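Local coordinates for protein 3-oxosteroid 1-dehydrogenase (Sterolibacterium denitrificans, PDB 7P18) that probably catalyses, as an FAD-dependent flavoprotein, the 1,2-dehydrogenation of 3-oxosteroids to 3-oxo-Delta(1)-steroids, passing the electrons to an acceptor, at residues Met159-Thr167 / His202-Asn210. Residues are numbered along the deposited sequence; the frame is centred on the assembly and turned at random.
Sequences MGKASMTAT and HDRKRGLGN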
loop_
_atom_site.group_PDB
_atom_site.type_symbol
_atom_site.label_atom_id
_atom_site.label_comp_id
_atom_site.label_asym_id
_atom_site.label_seq_id
_atom_site.Cartn_x
_atom_site.Cartn_y
_atom_site.Cartn_z
ATOM N N MET A 159 5.020 -16.764 11.642
ATOM C CA MET A 159 6.282 -17.564 11.608
ATOM C C MET A 159 6.691 -17.750 10.138
ATOM O O MET A 159 7.207 -18.830 9.810
ATOM C CB MET A 159 6.120 -18.947 12.265
ATOM C CG MET A 159 5.678 -18.938 13.730
ATOM S SD MET A 159 6.652 -17.862 14.830
ATOM C CE MET A 159 5.756 -18.041 16.377
ATOM N N GLY A 160 6.407 -16.756 9.280
ATOM C CA GLY A 160 6.642 -16.786 7.823
ATOM C C GLY A 160 5.925 -17.916 7.108
ATOM O O GLY A 160 6.383 -18.297 6.025
ATOM N N LYS A 161 4.824 -18.428 7.653
ATOM C CA LYS A 161 4.108 -19.611 7.110
ATOM C C LYS A 161 2.612 -19.305 6.923
ATOM O O LYS A 161 2.104 -19.455 5.795
ATOM C CB LYS A 161 4.271 -20.820 8.041
ATOM C CG LYS A 161 5.714 -21.248 8.304
ATOM C CD LYS A 161 5.881 -22.720 8.641
ATOM C CE LYS A 161 7.086 -22.999 9.522
ATOM N NZ LYS A 161 8.330 -22.407 8.975
ATOM N N ALA A 162 1.934 -18.934 8.014
ATOM C CA ALA A 162 0.463 -19.000 8.155
ATOM C C ALA A 162 -0.156 -17.632 7.842
ATOM O O ALA A 162 0.279 -16.625 8.419
ATOM C CB ALA A 162 0.096 -19.467 9.540
ATOM N N SER A 163 -1.116 -17.621 6.925
ATOM C CA SER A 163 -1.837 -16.383 6.505
ATOM C C SER A 163 -2.700 -15.912 7.681
ATOM O O SER A 163 -3.325 -16.790 8.335
ATOM C CB SER A 163 -2.637 -16.636 5.292
ATOM O OG SER A 163 -1.779 -16.875 4.180
ATOM N N MET A 164 -2.726 -14.596 7.949
ATOM C CA MET A 164 -3.703 -13.979 8.891
ATOM C C MET A 164 -4.349 -12.734 8.270
ATOM O O MET A 164 -3.733 -12.103 7.387
ATOM C CB MET A 164 -3.006 -13.556 10.178
ATOM C CG MET A 164 -2.300 -14.732 10.889
ATOM S SD MET A 164 -1.357 -14.165 12.314
ATOM C CE MET A 164 -0.432 -12.766 11.640
ATOM N N THR A 165 -5.545 -12.384 8.751
ATOM C CA THR A 165 -6.203 -11.083 8.498
ATOM C C THR A 165 -5.511 -10.067 9.381
ATOM O O THR A 165 -4.880 -10.476 10.380
ATOM C CB THR A 165 -7.699 -11.142 8.822
ATOM O OG1 THR A 165 -7.840 -11.411 10.224
ATOM C CG2 THR A 165 -8.399 -12.199 8.003
ATOM N N ALA A 166 -5.603 -8.793 9.036
ATOM C CA ALA A 166 -5.109 -7.676 9.874
ATOM C C ALA A 166 -5.842 -7.710 11.214
ATOM O O ALA A 166 -5.208 -7.451 12.248
ATOM C CB ALA A 166 -5.282 -6.348 9.188
ATOM N N THR A 167 -7.130 -8.046 11.196
ATOM C CA THR A 167 -7.937 -8.159 12.440
ATOM C C THR A 167 -7.304 -9.230 13.351
ATOM O O THR A 167 -6.959 -8.881 14.493
ATOM C CB THR A 167 -9.398 -8.485 12.118
ATOM O OG1 THR A 167 -9.868 -7.460 11.226
ATOM C CG2 THR A 167 -10.244 -8.561 13.373
ATOM N N HIS A 202 3.370 -23.396 0.916
ATOM C CA HIS A 202 2.533 -22.162 1.005
ATOM C C HIS A 202 1.219 -22.493 1.716
ATOM O O HIS A 202 0.605 -23.529 1.381
ATOM C CB HIS A 202 2.209 -21.613 -0.392
ATOM C CG HIS A 202 3.397 -21.126 -1.147
ATOM N ND1 HIS A 202 4.311 -20.249 -0.591
ATOM C CD2 HIS A 202 3.791 -21.349 -2.419
ATOM C CE1 HIS A 202 5.238 -19.963 -1.486
ATOM N NE2 HIS A 202 4.935 -20.639 -2.624
ATOM N N ASP A 203 0.770 -21.618 2.619
ATOM C CA ASP A 203 -0.594 -21.728 3.192
ATOM C C ASP A 203 -1.566 -21.655 2.026
ATOM O O ASP A 203 -1.437 -20.749 1.165
ATOM C CB ASP A 203 -0.836 -20.658 4.257
ATOM C CG ASP A 203 -2.075 -20.862 5.096
ATOM O OD1 ASP A 203 -2.930 -21.702 4.723
ATOM O OD2 ASP A 203 -2.197 -20.114 6.087
ATOM N N ARG A 204 -2.459 -22.632 1.964
ATOM C CA ARG A 204 -3.591 -22.702 1.017
ATOM C C ARG A 204 -4.530 -21.490 1.219
ATOM O O ARG A 204 -5.184 -21.046 0.241
ATOM C CB ARG A 204 -4.354 -23.996 1.302
ATOM C CG ARG A 204 -5.576 -24.190 0.426
ATOM C CD ARG A 204 -6.029 -25.631 0.456
ATOM N NE ARG A 204 -6.598 -25.964 1.737
ATOM C CZ ARG A 204 -7.889 -25.910 2.023
ATOM N NH1 ARG A 204 -8.770 -25.520 1.119
ATOM N NH2 ARG A 204 -8.296 -26.249 3.232
ATOM N N LYS A 205 -4.695 -21.098 2.470
ATOM C CA LYS A 205 -5.458 -19.890 2.862
ATOM C C LYS A 205 -4.551 -18.687 2.636
ATOM O O LYS A 205 -3.391 -18.671 3.148
ATOM C CB LYS A 205 -5.925 -19.942 4.316
ATOM C CG LYS A 205 -6.844 -21.103 4.665
ATOM C CD LYS A 205 -8.085 -21.106 3.857
ATOM C CE LYS A 205 -8.987 -22.259 4.211
ATOM N NZ LYS A 205 -10.373 -21.982 3.777
ATOM N N ARG A 206 -5.070 -17.708 1.908
ATOM C CA ARG A 206 -4.366 -16.427 1.669
ATOM C C ARG A 206 -5.096 -15.316 2.434
ATOM O O ARG A 206 -6.324 -15.348 2.557
ATOM C CB ARG A 206 -4.289 -16.186 0.157
ATOM C CG ARG A 206 -3.826 -17.360 -0.699
ATOM C CD ARG A 206 -2.528 -17.994 -0.237
ATOM N NE ARG A 206 -1.420 -17.070 -0.123
ATOM C CZ ARG A 206 -0.318 -17.254 0.608
ATOM N NH1 ARG A 206 -0.138 -18.349 1.330
ATOM N NH2 ARG A 206 0.619 -16.325 0.624
ATOM N N GLY A 207 -4.326 -14.356 2.923
ATOM C CA GLY A 207 -4.800 -13.172 3.653
ATOM C C GLY A 207 -4.366 -11.884 2.992
ATOM O O GLY A 207 -3.534 -11.922 2.052
ATOM N N LEU A 208 -4.928 -10.777 3.457
ATOM C CA LEU A 208 -4.476 -9.412 3.110
ATOM C C LEU A 208 -4.532 -9.255 1.595
ATOM O O LEU A 208 -5.505 -9.733 1.007
ATOM C CB LEU A 208 -3.074 -9.207 3.678
ATOM C CG LEU A 208 -2.940 -9.493 5.168
ATOM C CD1 LEU A 208 -1.492 -9.279 5.609
ATOM C CD2 LEU A 208 -3.880 -8.644 6.011
ATOM N N GLY A 209 -3.544 -8.600 0.982
ATOM C CA GLY A 209 -3.555 -8.347 -0.471
ATOM C C GLY A 209 -3.503 -9.633 -1.247
ATOM O O GLY A 209 -3.928 -9.671 -2.400
ATOM N N ASN A 210 -2.949 -10.698 -0.669
ATOM C CA ASN A 210 -2.883 -12.002 -1.379
ATOM C C ASN A 210 -4.293 -12.596 -1.468
ATOM O O ASN A 210 -4.632 -13.202 -2.508
ATOM C CB ASN A 210 -1.871 -12.923 -0.685
ATOM C CG ASN A 210 -0.815 -13.466 -1.630
ATOM O OD1 ASN A 210 -0.456 -14.619 -1.506
ATOM N ND2 ASN A 210 -0.313 -12.663 -2.552
HETATM O O HOH W 1 2.028 -19.039 3.032
HETATM O O HOH W 2 -1.453 -14.679 2.490
#
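S163 lays its hydroxyl over one face of the R206 guanidinium, toward the rim, with OG 3.6 Å from NH1. With OG beside its own backbone N (chi1 -68°), the serine donates a 2.6 Å hydrogen bond to K205 O, and a water bridges OG to G207 N. The backbone N of S163 donates a nearly straight 2.8 Å hydrogen bond (163°) to D203 OD2, on the anti side of a carboxylate whose OD1 closes an Asx turn with K205 N; R189 of helix 179-191 gives OD2 a salt bridge. R206, bent at chi2 and chi3, turns its guanidinium between D203 and N210: NH1 binds D203 O at 2.7 Å, while NE and NH2 grip N210 OD1 side-on. A second water links NH1 to K161 O and D203 N. A leucine in place of R206 would probably deprive D203 O and this water of one donor each and N210 OD1 of two. L208 CD2 lies 3.5 Å from A166 N, where A166 lines the androstadienedione pocket. Strand 205-206, paired with strand 131-138, and helix 208-222 thus meet strand 162-163 and helix 166-174. Because R206 bonds neutral acceptors here, R189 probably balances the D203 charge.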